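Fructosyl amine:oxygen oxidoreductase (Neosartorya fumigata, PDB 4WCT) oxidatively cleaves fructosyl amines (Amadori products), probably using its bound FAD to pass electrons to oxygen and so deglycating its substrates. Local coordinates at residues 154-167 / 271-283. Sequence-based numbering, arbitrary orientation. Where two conformers were deposited one is given.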
loop_
_atom_site.group_PDB
_atom_site.type_symbol
_atom_site.label_atom_id
_atom_site.label_comp_id
_atom_site.label_asym_id
_atom_site.label_seq_id
_atom_site.Cartn_x
_atom_site.Cartn_y
_atom_site.Cartn_z
ATOM N N THR A 154 20.578 0.568 -17.666
ATOM C CA THR A 154 19.493 1.416 -17.201
ATOM C C THR A 154 19.857 2.223 -15.965
ATOM O O THR A 154 19.105 3.139 -15.619
ATOM C CB THR A 154 18.217 0.621 -16.820
ATOM O OG1 THR A 154 18.479 -0.207 -15.680
ATOM C CG2 THR A 154 17.684 -0.137 -17.960
ATOM N N MET A 155 21.027 1.963 -15.364
ATOM C CA MET A 155 21.473 2.656 -14.141
ATOM C C MET A 155 22.952 3.029 -14.280
ATOM O O MET A 155 23.640 2.513 -15.162
ATOM C CB MET A 155 21.248 1.762 -12.922
ATOM C CG MET A 155 19.772 1.484 -12.698
ATOM S SD MET A 155 19.468 0.638 -11.144
ATOM C CE MET A 155 17.781 0.071 -11.386
ATOM N N PRO A 156 23.458 3.936 -13.416
ATOM C CA PRO A 156 24.865 4.314 -13.532
ATOM C C PRO A 156 25.808 3.154 -13.340
ATOM O O PRO A 156 25.508 2.199 -12.634
ATOM C CB PRO A 156 25.055 5.330 -12.397
ATOM C CG PRO A 156 23.701 5.922 -12.201
ATOM C CD PRO A 156 22.757 4.769 -12.411
ATOM N N PRO A 157 27.029 3.305 -13.845
ATOM C CA PRO A 157 28.001 2.243 -13.644
ATOM C C PRO A 157 28.262 1.981 -12.176
ATOM O O PRO A 157 28.328 2.920 -11.375
ATOM C CB PRO A 157 29.264 2.765 -14.317
ATOM C CG PRO A 157 28.970 4.088 -14.848
ATOM C CD PRO A 157 27.512 4.382 -14.727
ATOM N N GLY A 158 28.421 0.718 -11.832
ATOM C CA GLY A 158 28.643 0.340 -10.443
ATOM C C GLY A 158 27.393 -0.072 -9.698
ATOM O O GLY A 158 27.499 -0.590 -8.590
ATOM N N VAL A 159 26.218 0.292 -10.206
ATOM C CA VAL A 159 24.973 -0.008 -9.491
ATOM C C VAL A 159 24.499 -1.441 -9.807
ATOM O O VAL A 159 24.528 -2.314 -8.959
ATOM C CB VAL A 159 23.897 1.010 -9.856
ATOM C CG1 VAL A 159 22.572 0.679 -9.183
ATOM C CG2 VAL A 159 24.376 2.410 -9.480
ATOM N N LEU A 160 24.193 -1.702 -11.070
ATOM C CA LEU A 160 23.777 -3.043 -11.490
ATOM C C LEU A 160 24.990 -3.755 -12.061
ATOM O O LEU A 160 25.616 -3.275 -13.014
ATOM C CB LEU A 160 22.665 -2.980 -12.535
ATOM C CG LEU A 160 21.367 -2.292 -12.098
ATOM C CD1 LEU A 160 20.354 -2.288 -13.232
ATOM C CD2 LEU A 160 20.764 -2.925 -10.868
ATOM N N THR A 161 25.338 -4.877 -11.462
ATOM C CA THR A 161 26.571 -5.574 -11.772
ATOM C C THR A 161 26.308 -7.038 -12.128
ATOM O O THR A 161 27.235 -7.792 -12.431
ATOM C CB THR A 161 27.533 -5.519 -10.580
ATOM O OG1 THR A 161 26.924 -6.142 -9.452
ATOM C CG2 THR A 161 27.877 -4.083 -10.227
ATOM N N GLY A 162 25.070 -7.484 -11.965
ATOM C CA GLY A 162 24.768 -8.919 -12.121
ATOM C C GLY A 162 24.603 -9.397 -13.543
ATOM O O GLY A 162 24.704 -8.641 -14.519
ATOM N N ASP A 163 24.343 -10.699 -13.657
ATOM C CA ASP A 163 24.199 -11.359 -14.916
ATOM C C ASP A 163 22.743 -11.558 -15.339
ATOM O O ASP A 163 22.505 -12.010 -16.443
ATOM C CB ASP A 163 24.863 -12.732 -14.839
ATOM C CG ASP A 163 26.341 -12.663 -14.826
ATOM O OD1 ASP A 163 26.954 -11.683 -15.337
ATOM O OD2 ASP A 163 26.919 -13.626 -14.315
ATOM N N PHE A 164 21.787 -11.221 -14.468
ATOM C CA PHE A 164 20.360 -11.231 -14.812
ATOM C C PHE A 164 19.928 -12.517 -15.546
ATOM O O PHE A 164 19.372 -12.436 -16.671
ATOM C CB PHE A 164 19.996 -9.994 -15.649
ATOM C CG PHE A 164 20.155 -8.680 -14.910
ATOM C CD1 PHE A 164 21.406 -8.094 -14.731
ATOM C CD2 PHE A 164 19.077 -8.093 -14.293
ATOM C CE1 PHE A 164 21.538 -6.911 -13.987
ATOM C CE2 PHE A 164 19.193 -6.892 -13.614
ATOM C CZ PHE A 164 20.430 -6.336 -13.402
ATOM N N PRO A 165 20.256 -13.691 -14.961
ATOM C CA PRO A 165 20.141 -14.924 -15.749
ATOM C C PRO A 165 18.698 -15.278 -16.093
ATOM O O PRO A 165 17.874 -15.472 -15.199
ATOM C CB PRO A 165 20.823 -15.992 -14.868
ATOM C CG PRO A 165 21.542 -15.241 -13.779
ATOM C CD PRO A 165 20.851 -13.923 -13.637
ATOM N N GLY A 166 18.387 -15.278 -17.386
ATOM C CA GLY A 166 17.045 -15.512 -17.870
ATOM C C GLY A 166 16.095 -14.340 -17.835
ATOM O O GLY A 166 14.963 -14.457 -18.299
ATOM N N TRP A 167 16.571 -13.188 -17.354
ATOM C CA TRP A 167 15.690 -12.036 -17.212
ATOM C C TRP A 167 15.414 -11.393 -18.576
ATOM O O TRP A 167 16.340 -11.167 -19.381
ATOM C CB TRP A 167 16.320 -10.979 -16.314
ATOM C CG TRP A 167 16.388 -11.275 -14.852
ATOM C CD1 TRP A 167 16.887 -12.401 -14.239
ATOM C CD2 TRP A 167 16.116 -10.344 -13.796
ATOM N NE1 TRP A 167 16.913 -12.220 -12.889
ATOM C CE2 TRP A 167 16.475 -10.963 -12.589
ATOM C CE3 TRP A 167 15.579 -9.059 -13.761
ATOM C CZ2 TRP A 167 16.283 -10.350 -11.353
ATOM C CZ3 TRP A 167 15.424 -8.441 -12.566
ATOM C CH2 TRP A 167 15.770 -9.089 -11.358
ATOM N N GLN A 271 26.739 6.842 -6.494
ATOM C CA GLN A 271 26.338 6.330 -7.792
ATOM C C GLN A 271 24.868 5.965 -7.880
ATOM O O GLN A 271 24.308 5.899 -8.985
ATOM C CB GLN A 271 27.190 5.106 -8.219
ATOM C CG GLN A 271 28.610 5.425 -8.627
ATOM C CD GLN A 271 28.661 6.351 -9.812
ATOM O OE1 GLN A 271 28.823 7.577 -9.632
ATOM N NE2 GLN A 271 28.605 5.779 -11.043
ATOM N N TYR A 272 24.250 5.722 -6.730
ATOM C CA TYR A 272 22.923 5.126 -6.662
ATOM C C TYR A 272 21.857 6.220 -6.616
ATOM O O TYR A 272 21.120 6.345 -5.643
ATOM C CB TYR A 272 22.777 4.222 -5.428
ATOM C CG TYR A 272 23.595 2.936 -5.453
ATOM C CD1 TYR A 272 24.952 2.959 -5.149
ATOM C CD2 TYR A 272 22.966 1.689 -5.558
ATOM C CE1 TYR A 272 25.691 1.817 -5.132
ATOM C CE2 TYR A 272 23.707 0.520 -5.555
ATOM C CZ TYR A 272 25.063 0.588 -5.350
ATOM O OH TYR A 272 25.823 -0.555 -5.270
ATOM N N ARG A 273 21.821 7.033 -7.656
ATOM C CA ARG A 273 20.964 8.211 -7.678
ATOM C C ARG A 273 20.115 8.250 -8.926
ATOM O O ARG A 273 20.554 7.863 -10.028
ATOM C CB ARG A 273 21.803 9.481 -7.622
ATOM C CG ARG A 273 22.408 9.775 -6.277
ATOM C CD ARG A 273 23.477 10.852 -6.439
ATOM N NE ARG A 273 24.077 11.237 -5.169
ATOM C CZ ARG A 273 25.096 12.081 -5.050
ATOM N NH1 ARG A 273 25.657 12.596 -6.133
ATOM N NH2 ARG A 273 25.582 12.372 -3.850
ATOM N N ASN A 274 18.862 8.672 -8.769
ATOM C CA ASN A 274 17.954 8.822 -9.889
ATOM C C ASN A 274 17.630 7.494 -10.583
ATOM O O ASN A 274 17.476 7.445 -11.814
ATOM C CB ASN A 274 18.541 9.790 -10.918
ATOM C CG ASN A 274 17.473 10.546 -11.679
ATOM O OD1 ASN A 274 16.401 10.819 -11.149
ATOM N ND2 ASN A 274 17.767 10.896 -12.921
ATOM N N LEU A 275 17.443 6.441 -9.793
ATOM C CA LEU A 275 17.347 5.106 -10.317
ATOM C C LEU A 275 15.908 4.740 -10.672
ATOM O O LEU A 275 15.015 4.945 -9.856
ATOM C CB LEU A 275 17.862 4.105 -9.273
ATOM C CG LEU A 275 19.320 4.247 -8.803
ATOM C CD1 LEU A 275 19.684 3.134 -7.847
ATOM C CD2 LEU A 275 20.297 4.294 -9.976
ATOM N N PRO A 276 15.687 4.173 -11.860
ATOM C CA PRO A 276 14.371 3.594 -12.060
ATOM C C PRO A 276 14.137 2.460 -11.063
ATOM O O PRO A 276 15.086 1.781 -10.638
ATOM C CB PRO A 276 14.425 3.049 -13.472
ATOM C CG PRO A 276 15.863 2.795 -13.724
ATOM C CD PRO A 276 16.602 3.860 -12.968
ATOM N N VAL A 277 12.876 2.231 -10.715
ATOM C CA VAL A 277 12.539 1.056 -9.900
ATOM C C VAL A 277 12.855 -0.177 -10.724
ATOM O O VAL A 277 12.478 -0.236 -11.889
ATOM C CB VAL A 277 11.049 1.084 -9.531
ATOM C CG1 VAL A 277 10.637 -0.161 -8.748
ATOM C CG2 VAL A 277 10.728 2.354 -8.735
ATOM N N LEU A 278 13.533 -1.164 -10.132
ATOM C CA LEU A 278 13.720 -2.435 -10.814
ATOM C C LEU A 278 12.885 -3.504 -10.118
ATOM O O LEU A 278 13.159 -3.821 -8.955
ATOM C CB LEU A 278 15.185 -2.832 -10.776
ATOM C CG LEU A 278 15.531 -4.225 -11.295
ATOM C CD1 LEU A 278 15.296 -4.351 -12.802
ATOM C CD2 LEU A 278 16.981 -4.535 -10.984
ATOM N N PHE A 279 11.958 -4.112 -10.857
ATOM C CA PHE A 279 11.005 -5.092 -10.326
ATOM C C PHE A 279 11.008 -6.352 -11.192
ATOM O O PHE A 279 10.765 -6.275 -12.381
ATOM C CB PHE A 279 9.615 -4.449 -10.322
ATOM C CG PHE A 279 8.505 -5.355 -9.839
ATOM C CD1 PHE A 279 8.698 -6.254 -8.803
ATOM C CD2 PHE A 279 7.248 -5.217 -10.375
ATOM C CE1 PHE A 279 7.621 -6.966 -8.259
ATOM C CE2 PHE A 279 6.164 -5.933 -9.858
ATOM C CZ PHE A 279 6.351 -6.779 -8.781
ATOM N N ASN A 280 11.296 -7.493 -10.581
ATOM C CA ASN A 280 11.041 -8.798 -11.160
ATOM C C ASN A 280 9.861 -9.422 -10.420
ATOM O O ASN A 280 9.891 -9.577 -9.180
ATOM C CB ASN A 280 12.294 -9.681 -11.052
ATOM C CG ASN A 280 12.056 -11.100 -11.516
ATOM O OD1 ASN A 280 11.001 -11.672 -11.272
ATOM N ND2 ASN A 280 13.080 -11.724 -12.049
ATOM N N ILE A 281 8.791 -9.683 -11.159
ATOM C CA ILE A 281 7.502 -10.043 -10.558
ATOM C C ILE A 281 7.527 -11.353 -9.779
ATOM O O ILE A 281 6.577 -11.653 -9.062
ATOM C CB ILE A 281 6.376 -10.099 -11.609
ATOM C CG1 ILE A 281 6.620 -11.245 -12.595
ATOM C CG2 ILE A 281 6.230 -8.750 -12.292
ATOM C CD1 ILE A 281 5.404 -11.511 -13.472
ATOM N N ALA A 282 8.593 -12.132 -9.882
ATOM C CA ALA A 282 8.700 -13.349 -9.088
ATOM C C ALA A 282 9.950 -13.381 -8.243
ATOM O O ALA A 282 10.321 -14.445 -7.754
ATOM C CB ALA A 282 8.619 -14.591 -9.969
ATOM N N LYS A 283 10.615 -12.228 -8.061
ATOM C CA LYS A 283 11.807 -12.169 -7.212
ATOM C C LYS A 283 11.786 -10.990 -6.254
ATOM O O LYS A 283 11.951 -11.157 -5.048
ATOM C CB LYS A 283 13.106 -12.167 -7.999
ATOM C CG LYS A 283 13.398 -13.521 -8.636
ATOM C CD LYS A 283 14.868 -13.611 -9.039
ATOM C CE LYS A 283 15.176 -14.943 -9.699
ATOM N NZ LYS A 283 15.391 -15.966 -8.671
#
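Trp167 lies against the side chain of Asn280, whose ND2 sits 3.4 Å above the centre of the indole plane while Asn280 CB packs 3.5 Å from Trp167 CH2, a CH-pi contact over the six-membered ring. Phe164 CD2 approaches the opposite indole face near its rim, leaving the tryptophan between an amide and a phenyl edge. Beyond the two segments, Trp167 NE1 bonds to Asp342 of helix 330-343, and Asn280 ND2 to His122. Asn280 OD1 turns back to accept from Ala282 N, an Asx turn that fixes the amide's rotation at the end of strand 277-280. That strand pairs in parallel with strand 117-121, within the mixed sheet of this FAD-dependent oxidoreductase, and the loop from helix 148-152 to strand 168-172 packs on it and on the chain leading into it, the contact's centre about 23 Å from the chain's. Leu278 splits its branches, CD1 to Trp167 CZ3 and CD2 to Leu160 CD2 and the edge of Phe164. Met155 runs extended beyond CG and crosses Leu275 at about a right angle, its SD 3.9 Å from Leu275 CD2 and its CE reaching Leu278 CB. The same Leu275 methyl presses tightly on Pro156 CD at 3.5 Å. Val159 lies over one face of Tyr272: CG2 stands above the ring centre, a CH-pi contact, while CG1, anti to the backbone N (chi1 177°), reaches out over the CD2 and CE2 side. Tyr272 OH bonds to His346. At the exposed end, Gln271 bends at chi2 (-61°), and its NE2 gives Pro157 O a nearly straight 2.9 Å hydrogen bond, in both the carbonyl and amide planes.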